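Local coordinates for putative tagatose-6-phosphate ketose/aldose isomerase (Escherichia coli, PDB 3C3J), which is a putative isomerase of the SIS family, with two SIS domains in one chain, at residues 76-81 against 189-194. Sequence-based numbering, arbitrary orientation.
Sequences ASHTGK and PETINS
His78, near the end of helix 63-79, meets Glu190 and Thr191 in the loop between helices 174-187 and 198-210. Along that loop, Pro189 comes first. Its carbonyl O accepts a hydrogen bond from Asn193 ND2 at 2.8 Å. The bond is nearly straight (165° at the hydrogen), and the O lies close to the amide plane of Asn193. This bond closes the turn that carries Glu190 and Thr191.

Glu190 bends at its second torsion (chi2 -73°), and the bend swings the carboxylate round to the imidazole edge. Ring and carboxylate are nearly coplanar, with their planes 11° apart. The modelled separation there is too short to trust, and the imidazole is probably turned over. With the ring turned over, a nitrogen would probably face the Glu190 carboxylate. Thr191 follows. Its OG1 approaches the ring obliquely. The ring also stacks on Trp74, one turn earlier in its helix.

Asn193 OD1 accepts from the backbone N of Gln195 and of Thr196, so both ends of its amide hold the loop. Ser194 OG is bonded to Asp35 of helix 23-49.

On the other segment, Gly80 leaves helical geometry with positive phi. Thr79 OG1 accepts from Lys81 N at 3.0 Å, an ST turn that leads into edge strand 82-85. The contact is small and lies at the surface. It joins helix 63-79 of the first SIS domain to the loop between helices 174-187 and 198-210. That domain is an alpha/beta fold with a five-stranded parallel sheet.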
# COMPACT_ATOMS: atom_id res chain seq x y z
N ALA A 76 -11.58 2.50 -12.63
CA ALA A 76 -10.77 3.05 -13.71
C ALA A 76 -10.97 2.23 -14.99
O ALA A 76 -11.25 2.80 -16.06
CB ALA A 76 -9.28 3.07 -13.29
N SER A 77 -10.83 0.92 -14.88
CA SER A 77 -10.88 0.05 -16.05
C SER A 77 -12.29 -0.10 -16.57
O SER A 77 -12.50 -0.11 -17.78
CB SER A 77 -10.32 -1.34 -15.78
OG SER A 77 -10.96 -1.95 -14.68
N HIS A 78 -13.25 -0.21 -15.65
CA HIS A 78 -14.66 -0.36 -16.04
C HIS A 78 -15.19 0.86 -16.79
O HIS A 78 -15.92 0.70 -17.76
CB HIS A 78 -15.54 -0.62 -14.82
CG HIS A 78 -16.94 -1.01 -15.17
ND1 HIS A 78 -18.00 -0.14 -15.09
CD2 HIS A 78 -17.44 -2.18 -15.63
CE1 HIS A 78 -19.10 -0.77 -15.46
NE2 HIS A 78 -18.79 -2.01 -15.79
N THR A 79 -14.84 2.06 -16.32
CA THR A 79 -15.35 3.32 -16.88
C THR A 79 -14.43 3.94 -17.94
O THR A 79 -14.87 4.77 -18.73
CB THR A 79 -15.57 4.39 -15.77
OG1 THR A 79 -14.30 4.79 -15.25
CG2 THR A 79 -16.47 3.90 -14.64
N GLY A 80 -13.14 3.58 -17.92
CA GLY A 80 -12.13 4.26 -18.71
C GLY A 80 -11.79 5.68 -18.24
O GLY A 80 -11.14 6.43 -18.95
N LYS A 81 -12.22 6.05 -17.04
CA LYS A 81 -11.90 7.36 -16.49
C LYS A 81 -10.73 7.23 -15.54
O LYS A 81 -10.35 6.13 -15.12
CB LYS A 81 -13.09 7.96 -15.75
CG LYS A 81 -14.42 8.00 -16.53
CD LYS A 81 -14.30 8.77 -17.80
CE LYS A 81 -15.65 9.40 -18.24
NZ LYS A 81 -16.76 8.40 -18.21
N PRO A 189 -23.59 2.19 -12.39
CA PRO A 189 -24.96 1.76 -12.11
C PRO A 189 -25.50 0.69 -13.06
O PRO A 189 -26.48 0.01 -12.74
CB PRO A 189 -25.78 3.04 -12.23
CG PRO A 189 -25.01 3.89 -13.17
CD PRO A 189 -23.55 3.60 -12.85
N GLU A 190 -24.86 0.54 -14.20
CA GLU A 190 -25.26 -0.49 -15.16
C GLU A 190 -24.85 -1.89 -14.69
O GLU A 190 -25.32 -2.88 -15.25
CB GLU A 190 -24.70 -0.16 -16.55
CG GLU A 190 -23.19 -0.26 -16.71
CD GLU A 190 -22.38 0.88 -16.03
OE1 GLU A 190 -22.93 1.90 -15.56
OE2 GLU A 190 -21.16 0.78 -15.98
N THR A 191 -23.98 -1.95 -13.67
CA THR A 191 -23.42 -3.18 -13.13
C THR A 191 -23.81 -3.35 -11.67
O THR A 191 -24.21 -4.43 -11.24
CB THR A 191 -21.86 -3.16 -13.22
OG1 THR A 191 -21.47 -2.97 -14.57
CG2 THR A 191 -21.20 -4.45 -12.69
N ILE A 192 -23.66 -2.27 -10.90
CA ILE A 192 -23.90 -2.31 -9.47
C ILE A 192 -25.07 -1.40 -9.20
O ILE A 192 -24.97 -0.20 -9.32
CB ILE A 192 -22.65 -1.84 -8.66
CG1 ILE A 192 -21.40 -2.64 -9.07
CG2 ILE A 192 -22.97 -1.88 -7.16
CD1 ILE A 192 -21.42 -4.11 -8.71
N ASN A 193 -26.22 -1.99 -8.88
CA ASN A 193 -27.41 -1.19 -8.69
C ASN A 193 -28.34 -1.86 -7.71
O ASN A 193 -28.05 -2.95 -7.20
CB ASN A 193 -28.08 -0.89 -10.05
CG ASN A 193 -28.46 -2.12 -10.81
OD1 ASN A 193 -29.18 -2.96 -10.30
ND2 ASN A 193 -27.94 -2.26 -12.03
N SER A 194 -29.47 -1.23 -7.44
CA SER A 194 -30.35 -1.69 -6.36
C SER A 194 -31.00 -3.01 -6.72
O SER A 194 -31.56 -3.65 -5.86
CB SER A 194 -31.41 -0.65 -6.04
OG SER A 194 -32.21 -0.43 -7.18